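Local structure of replication protein (Sphinx1.76-related DNA, 6H24) at residues 26-31 against 45-50; 96-101 against 110-115. The protein is a plasmid-encoded replication protein, represented here by its N-terminal winged-helix (WH1) domain, and probably initiates replication of its own DNA. All coordinates share one frame; numbering follows the deposited sequence. Where two conformers were deposited one is given.

Contact 1: 26-31 against 45-50; sequences LLAIIE and LTVHAS
Two hydrogen bonds from His48 to one carboxylate carry the polar part of this helix-on-strand contact. Glu31 sends CG anti to its backbone N (chi1 -169°) and stays extended beyond it, so its head reaches past Thr46 to the end of strand 45-48. Glu31 OE1 accepts the backbone N of His48 at 3.2 Å, and Glu31 OE2 accepts His48 ND1 at a very short 2.5 Å, bent to 129° at the hydrogen. Both oxygens use their syn lone pairs; OE2 lies near the imidazole plane, at the ring edge. The short bond to a carboxylate would probably favour a protonated imidazole. Ser51 adds a weak hydrogen bond to OE1. An alanine in place of His48 would remove the ND1 bond and would probably leave the carboxylate less firmly oriented, with the backbone N and the weak Ser51 bond remaining.

A water joins the backbones by donating to Ala28 O and to Thr46 O, at 2.7 Å from the latter.

The apolar part centres on Val47, whose two methyls divide the helix surface: Val47 CG1 lies 3.8 Å from Leu27 CB, and Val47 CG2 lies 3.8 Å from Ala28 CB. Ala28 CB also faces Leu45 CB at 4.3 Å.

The axes of helical segment 26-31 and strand 45-48 approach to 7.4 Å, and His48 occupies the N-cap position of helix 49-56, consistent with the winged-helix fold of WH1 domains.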
ATOM      1  N   LEU A  26      15.908   4.542   6.389  1.00 21.40           N
ATOM      2  CA  LEU A  26      17.140   5.247   6.042  1.00 21.83           C
ATOM      3  C   LEU A  26      18.010   4.394   5.124  1.00 22.61           C
ATOM      4  O   LEU A  26      18.589   4.899   4.154  1.00 23.20           O
ATOM      5  CB  LEU A  26      17.913   5.632   7.311  1.00 23.33           C
ATOM      6  N   LEU A  27      18.120   3.097   5.420  1.00 22.21           N
ATOM      7  CA  LEU A  27      18.957   2.226   4.606  1.00 22.34           C
ATOM      8  C   LEU A  27      18.404   2.085   3.195  1.00 21.97           C
ATOM      9  O   LEU A  27      19.172   2.033   2.229  1.00 22.86           O
ATOM     10  CB  LEU A  27      19.075   0.852   5.268  1.00 23.93           C
ATOM     11  CG  LEU A  27      19.873   0.798   6.569  1.00 26.15           C
ATOM     12  CD1 LEU A  27      19.600  -0.535   7.255  1.00 26.45           C
ATOM     13  CD2 LEU A  27      21.359   0.992   6.320  1.00 30.86           C
ATOM     14  N   ALA A  28      17.079   1.969   3.053  1.00 21.33           N
ATOM     15  CA  ALA A  28      16.491   1.893   1.720  1.00 21.26           C
ATOM     16  C   ALA A  28      16.854   3.131   0.910  1.00 22.14           C
ATOM     17  O   ALA A  28      17.166   3.033  -0.284  1.00 23.28           O
ATOM     18  CB  ALA A  28      14.973   1.721   1.814  1.00 21.70           C
ATOM     19  N   ILE A  29      16.803   4.301   1.547  1.00 20.17           N
ATOM     20  CA  ILE A  29      17.157   5.555   0.875  1.00 21.14           C
ATOM     21  C   ILE A  29      18.621   5.546   0.458  1.00 23.34           C
ATOM     22  O   ILE A  29      18.964   5.889  -0.679  1.00 23.37           O
ATOM     23  CB  ILE A  29      16.851   6.755   1.792  1.00 21.75           C
ATOM     24  CG1 ILE A  29      15.349   6.894   2.023  1.00 22.31           C
ATOM     25  CG2 ILE A  29      17.433   8.040   1.213  1.00 22.95           C
ATOM     26  CD1 ILE A  29      14.996   7.760   3.207  1.00 23.15           C
ATOM     27  N   ILE A  30      19.503   5.170   1.380  1.00 24.48           N
ATOM     28  CA  ILE A  30      20.939   5.173   1.110  1.00 24.80           C
ATOM     29  C   ILE A  30      21.284   4.185   0.002  1.00 25.14           C
ATOM     30  O   ILE A  30      22.007   4.515  -0.946  1.00 26.74           O
ATOM     31  CB  ILE A  30      21.714   4.858   2.403  1.00 27.10           C
ATOM     32  CG1 ILE A  30      21.605   6.033   3.373  1.00 28.24           C
ATOM     33  CG2 ILE A  30      23.174   4.526   2.095  1.00 29.57           C
ATOM     34  CD1 ILE A  30      22.122   5.721   4.758  1.00 31.03           C
ATOM     35  N   GLU A  31      20.789   2.946   0.111  1.00 23.45           N
ATOM     36  CA  GLU A  31      21.125   1.943  -0.896  0.47 24.31           C
ATOM     37  C   GLU A  31      20.558   2.310  -2.263  1.00 24.96           C
ATOM     38  O   GLU A  31      21.183   2.014  -3.291  1.00 27.69           O
ATOM     39  CB  GLU A  31      20.622   0.567  -0.462  0.53 25.64           C
ATOM     40  CG  GLU A  31      21.153  -0.571  -1.320  0.53 29.15           C
ATOM     41  CD  GLU A  31      21.062  -1.925  -0.635  0.53 30.15           C
ATOM     42  OE1 GLU A  31      21.130  -1.985   0.613  0.53 31.90           O
ATOM     43  OE2 GLU A  31      20.923  -2.938  -1.347  0.53 34.08           O
ATOM     44  N   LEU A  45      12.629  -1.410  -3.367  1.00 20.92           N
ATOM     45  CA  LEU A  45      13.925  -0.961  -2.881  1.00 24.15           C
ATOM     46  C   LEU A  45      14.528  -2.074  -2.038  1.00 24.93           C
ATOM     47  O   LEU A  45      13.868  -2.594  -1.137  1.00 25.76           O
ATOM     48  CB  LEU A  45      13.766   0.307  -2.050  1.00 24.79           C
ATOM     49  CG  LEU A  45      13.179   1.500  -2.794  1.00 25.32           C
ATOM     50  CD1 LEU A  45      12.853   2.615  -1.834  1.00 27.53           C
ATOM     51  CD2 LEU A  45      14.173   1.968  -3.833  1.00 25.45           C
ATOM     52  N   THR A  46      15.766  -2.445  -2.339  1.00 25.36           N
ATOM     53  CA  THR A  46      16.450  -3.504  -1.613  1.00 24.66           C
ATOM     54  C   THR A  46      17.221  -2.927  -0.430  1.00 23.25           C
ATOM     55  O   THR A  46      17.792  -1.836  -0.515  1.00 24.23           O
ATOM     56  CB  THR A  46      17.395  -4.269  -2.544  1.00 27.92           C
ATOM     57  OG1 THR A  46      16.638  -4.887  -3.595  1.00 31.41           O
ATOM     58  CG2 THR A  46      18.173  -5.341  -1.783  1.00 27.86           C
ATOM     59  N   VAL A  47      17.207  -3.664   0.681  1.00 22.84           N
ATOM     60  CA  VAL A  47      18.038  -3.381   1.848  1.00 24.94           C
ATOM     61  C   VAL A  47      18.790  -4.652   2.216  1.00 24.45           C
ATOM     62  O   VAL A  47      18.182  -5.715   2.383  1.00 24.65           O
ATOM     63  CB  VAL A  47      17.219  -2.883   3.054  1.00 26.47           C
ATOM     64  CG1 VAL A  47      18.121  -2.717   4.280  1.00 27.73           C
ATOM     65  CG2 VAL A  47      16.518  -1.577   2.725  1.00 28.97           C
ATOM     66  N   HIS A  48      20.110  -4.545   2.318  1.00 25.62           N
ATOM     67  CA  HIS A  48      20.967  -5.650   2.709  1.00 26.96           C
ATOM     68  C   HIS A  48      21.261  -5.598   4.199  1.00 25.56           C
ATOM     69  O   HIS A  48      21.567  -4.534   4.742  1.00 25.27           O
ATOM     70  CB  HIS A  48      22.293  -5.620   1.941  1.00 31.01           C
ATOM     71  CG  HIS A  48      22.172  -5.980   0.495  1.00 33.62           C
ATOM     72  ND1 HIS A  48      21.607  -5.143  -0.443  1.00 33.60           N
ATOM     73  CD2 HIS A  48      22.567  -7.086  -0.178  1.00 35.82           C
ATOM     74  CE1 HIS A  48      21.645  -5.727  -1.628  1.00 34.59           C
ATOM     75  NE2 HIS A  48      22.219  -6.908  -1.494  1.00 36.21           N
ATOM     76  N   ALA A  49      21.178  -6.753   4.863  1.00 26.21           N
ATOM     77  CA  ALA A  49      21.641  -6.814   6.245  1.00 26.80           C
ATOM     78  C   ALA A  49      23.094  -6.364   6.352  1.00 28.91           C
ATOM     79  O   ALA A  49      23.486  -5.770   7.363  1.00 30.05           O
ATOM     80  CB  ALA A  49      21.479  -8.228   6.808  1.00 28.36           C
ATOM     81  N   SER A  50      23.900  -6.628   5.319  1.00 29.21           N
ATOM     82  CA  SER A  50      25.292  -6.192   5.330  1.00 32.61           C
ATOM     83  C   SER A  50      25.393  -4.675   5.416  1.00 33.21           C
ATOM     84  O   SER A  50      26.284  -4.146   6.089  1.00 33.89           O
ATOM     85  CB  SER A  50      26.007  -6.700   4.077  1.00 34.93           C
ATOM     86  OG  SER A  50      25.312  -6.315   2.900  1.00 35.79           O
TER
HETATM   87  O   HOH W   1      17.240   0.536  -1.734  1.00 24.34           O

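Contact 2: 96-101 against 110-115; sequences WVSQIG and EIIFAP
Strands 97-103 and 108-113 form an antiparallel beta hairpin of the winged-helix domain, and Ile112 is its most deeply engaged side chain. Ile112 CB sits 3.7 Å from Ser98 OG, and CG2, anti to the backbone N, stays near the same hydroxyl. CG1, anti to the carbonyl carbon (chi1 -52°), runs beside Gln99 CB, the two chains pointing the same way. At the tip, Ile112 CD1 reaches the end of the amide, 3.6 Å from Gln99 NE2. Pro44 also packs on this isoleucine.

Ile100 and Ile111 form a non-hydrogen-bonded pair on the other face, their CG2 methyls 4.1 Å apart; there Phe75 and Cys71 of helix 60-75 meet Ile100 and Ile111, respectively. Along the hairpin's outer edge, Gln99, Ile100 and Gly101 pair antiparallel with a strand of the second subunit, so the sheet continues across the dimer interface. Glu110 makes a salt bridge to Arg85 of that subunit, while a water links its OE1 to Gln99 OE1.

The chain turns a corner at Ser98, yet backbone bonds flank the turn. Ile112 N donates to Gln99 O at 3.0 Å, and Ser98 N donates to Ile112 O at 2.9 Å, nearly along the C=O axis. Beyond it, Ala114 N reaches Trp96 O at 3.0 Å; this bond is almost straight at the hydrogen (176°), but the donor stands above the carbonyl plane.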
ATOM      1  N   TRP A  96       2.475   3.355   5.179  1.00 19.07           N
ATOM      2  CA  TRP A  96       3.855   3.766   4.929  1.00 18.67           C
ATOM      3  C   TRP A  96       4.429   3.030   3.721  1.00 18.49           C
ATOM      4  O   TRP A  96       5.083   3.638   2.867  1.00 18.81           O
ATOM      5  CB  TRP A  96       4.726   3.482   6.159  1.00 18.90           C
ATOM      6  CG  TRP A  96       4.507   4.400   7.304  1.00 20.23           C
ATOM      7  CD1 TRP A  96       3.447   4.404   8.162  1.00 21.07           C
ATOM      8  CD2 TRP A  96       5.396   5.431   7.761  1.00 19.97           C
ATOM      9  NE1 TRP A  96       3.611   5.381   9.115  1.00 22.36           N
ATOM     10  CE2 TRP A  96       4.799   6.028   8.889  1.00 21.55           C
ATOM     11  CE3 TRP A  96       6.637   5.899   7.326  1.00 22.22           C
ATOM     12  CZ2 TRP A  96       5.394   7.080   9.581  1.00 23.47           C
ATOM     13  CZ3 TRP A  96       7.225   6.945   8.013  1.00 22.42           C
ATOM     14  CH2 TRP A  96       6.608   7.521   9.131  1.00 24.11           C
ATOM     15  N   VAL A  97       4.181   1.725   3.639  1.00 17.06           N
ATOM     16  CA  VAL A  97       4.672   0.870   2.568  1.00 18.11           C
ATOM     17  C   VAL A  97       3.502   0.038   2.043  1.00 18.38           C
ATOM     18  O   VAL A  97       2.632  -0.384   2.812  1.00 20.61           O
ATOM     19  CB  VAL A  97       5.824  -0.038   3.056  1.00 19.65           C
ATOM     20  CG1 VAL A  97       7.078   0.769   3.351  1.00 20.87           C
ATOM     21  CG2 VAL A  97       5.404  -0.813   4.317  1.00 19.90           C
ATOM     22  N   SER A  98       3.466  -0.166   0.728  1.00 17.53           N
ATOM     23  CA  SER A  98       2.430  -0.974   0.103  1.00 18.86           C
ATOM     24  C   SER A  98       2.803  -2.445   0.011  1.00 18.47           C
ATOM     25  O   SER A  98       1.915  -3.288  -0.202  1.00 19.18           O
ATOM     26  CB  SER A  98       2.145  -0.454  -1.309  1.00 19.97           C
ATOM     27  OG  SER A  98       3.334  -0.437  -2.083  1.00 21.42           O
ATOM     28  N   GLN A  99       4.085  -2.773   0.158  1.00 18.21           N
ATOM     29  CA  GLN A  99       4.600  -4.101  -0.129  1.00 19.34           C
ATOM     30  C   GLN A  99       5.909  -4.276   0.615  1.00 18.27           C
ATOM     31  O   GLN A  99       6.714  -3.344   0.675  1.00 19.62           O
ATOM     32  CB  GLN A  99       4.836  -4.281  -1.639  1.00 21.34           C
ATOM     33  CG  GLN A  99       5.260  -5.676  -2.096  1.00 23.11           C
ATOM     34  CD  GLN A  99       5.555  -5.734  -3.585  1.00 22.37           C
ATOM     35  OE1 GLN A  99       6.648  -6.136  -4.007  1.00 23.78           O
ATOM     36  NE2 GLN A  99       4.595  -5.319  -4.388  1.00 21.61           N
ATOM     37  N   ILE A 100       6.127  -5.482   1.141  1.00 19.12           N
ATOM     38  CA  ILE A 100       7.395  -5.859   1.759  1.00 19.39           C
ATOM     39  C   ILE A 100       7.782  -7.244   1.260  1.00 22.05           C
ATOM     40  O   ILE A 100       6.957  -8.001   0.747  1.00 22.87           O
ATOM     41  CB  ILE A 100       7.315  -5.851   3.299  1.00 20.51           C
ATOM     42  CG1 ILE A 100       6.217  -6.811   3.782  1.00 20.43           C
ATOM     43  CG2 ILE A 100       7.071  -4.436   3.803  1.00 19.42           C
ATOM     44  CD1 ILE A 100       6.155  -6.994   5.280  1.00 22.31           C
ATOM     45  N   GLY A 101       9.050  -7.580   1.436  1.00 21.35           N
ATOM     46  CA  GLY A 101       9.529  -8.893   1.050  1.00 21.03           C
ATOM     47  C   GLY A 101      10.827  -9.203   1.750  1.00 21.29           C
ATOM     48  O   GLY A 101      11.574  -8.304   2.142  1.00 21.74           O
ATOM     49  N   GLU A 110      12.994  -6.160   0.977  1.00 23.42           N
ATOM     50  CA  GLU A 110      12.530  -5.290  -0.093  1.00 26.16           C
ATOM     51  C   GLU A 110      11.296  -4.549   0.399  1.00 26.28           C
ATOM     52  O   GLU A 110      10.437  -5.147   1.046  1.00 29.12           O
ATOM     53  CB  GLU A 110      12.146  -6.077  -1.347  1.00 29.81           C
ATOM     54  CG  GLU A 110      13.270  -6.487  -2.247  1.00 34.82           C
ATOM     55  CD  GLU A 110      12.742  -7.031  -3.558  1.00 38.05           C
ATOM     56  OE1 GLU A 110      11.508  -6.977  -3.770  1.00 38.87           O
ATOM     57  OE2 GLU A 110      13.548  -7.528  -4.362  1.00 40.50           O
ATOM     58  N   ILE A 111      11.173  -3.272   0.048  1.00 22.47           N
ATOM     59  CA  ILE A 111       9.982  -2.509   0.394  1.00 21.59           C
ATOM     60  C   ILE A 111       9.597  -1.620  -0.780  1.00 19.74           C
ATOM     61  O   ILE A 111      10.438  -1.248  -1.600  1.00 20.59           O
ATOM     62  CB  ILE A 111      10.158  -1.644   1.666  1.00 23.43           C
ATOM     63  CG1 ILE A 111      11.204  -0.541   1.472  1.00 25.39           C
ATOM     64  CG2 ILE A 111      10.542  -2.516   2.862  1.00 24.90           C
ATOM     65  CD1 ILE A 111      11.260   0.434   2.637  1.00 25.84           C
ATOM     66  N   ILE A 112       8.313  -1.299  -0.869  1.00 20.12           N
ATOM     67  CA  ILE A 112       7.829  -0.239  -1.743  1.00 19.61           C
ATOM     68  C   ILE A 112       7.098   0.787  -0.889  1.00 19.00           C
ATOM     69  O   ILE A 112       6.169   0.435  -0.158  1.00 19.45           O
ATOM     70  CB  ILE A 112       6.898  -0.753  -2.850  1.00 20.42           C
ATOM     71  CG1 ILE A 112       7.531  -1.912  -3.623  1.00 22.55           C
ATOM     72  CG2 ILE A 112       6.579   0.398  -3.808  1.00 20.46           C
ATOM     73  CD1 ILE A 112       6.661  -2.444  -4.760  1.00 24.61           C
ATOM     74  N   PHE A 113       7.497   2.048  -0.993  1.00 19.00           N
ATOM     75  CA  PHE A 113       6.798   3.095  -0.263  1.00 17.01           C
ATOM     76  C   PHE A 113       5.445   3.390  -0.890  1.00 18.56           C
ATOM     77  O   PHE A 113       5.282   3.357  -2.114  1.00 19.58           O
ATOM     78  CB  PHE A 113       7.643   4.368  -0.223  1.00 17.88           C
ATOM     79  CG  PHE A 113       8.814   4.278   0.697  1.00 20.13           C
ATOM     80  CD1 PHE A 113       8.631   4.291   2.070  1.00 21.03           C
ATOM     81  CD2 PHE A 113      10.099   4.157   0.200  1.00 23.19           C
ATOM     82  CE1 PHE A 113       9.708   4.201   2.930  1.00 23.52           C
ATOM     83  CE2 PHE A 113      11.182   4.066   1.057  1.00 24.30           C
ATOM     84  CZ  PHE A 113      10.991   4.099   2.421  1.00 24.37           C
ATOM     85  N   ALA A 114       4.473   3.700  -0.033  1.00 17.68           N
ATOM     86  CA  ALA A 114       3.164   4.123  -0.489  1.00 17.32           C
ATOM     87  C   ALA A 114       3.259   5.484  -1.175  1.00 17.04           C
ATOM     88  O   ALA A 114       4.135   6.293  -0.855  1.00 18.43           O
ATOM     89  CB  ALA A 114       2.196   4.201   0.682  1.00 17.80           C
ATOM     90  N   PRO A 115       2.355   5.773  -2.113  1.00 20.26           N
ATOM     91  CA  PRO A 115       2.523   7.016  -2.896  1.00 19.84           C
ATOM     92  C   PRO A 115       2.433   8.292  -2.078  1.00 19.94           C
ATOM     93  O   PRO A 115       3.069   9.286  -2.442  1.00 21.00           O
ATOM     94  CB  PRO A 115       1.409   6.936  -3.950  1.00 20.57           C
ATOM     95  CG  PRO A 115       0.443   5.890  -3.455  1.00 20.59           C
ATOM     96  CD  PRO A 115       1.241   4.939  -2.600  1.00 20.80           C
TER
HETATM   97  O   HOH W   2       3.258   1.917  -3.466  1.00 21.61           O
HETATM   98  O   HOH W   3       8.730  -6.744  -2.030  1.00 26.96           O

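In the fold
Contact 1 closes before contact 2 opens along the chain, and their centres lie about 13 Å apart within the same WH1 domain. The shared element is the three-stranded antiparallel sheet, in which strand 108-113 lies between 45-48 and 97-103. Contact 1 sets helix 19-34 against strand 45-48, whereas contact 2 joins the central strand to 97-103; these two flanking strands are outermost within this chain. They meet directly: Leu45 N lies 2.8 Å from Ile111 O, a probable hydrogen bond, and Leu45 CD1 packs 3.6 Å from Phe113 CE2. Helix 19-34 also touches Ile111 and Phe113 through Ala28 and Ile25. The sheet thus connects this helix with the subunit interface at strand 97-103.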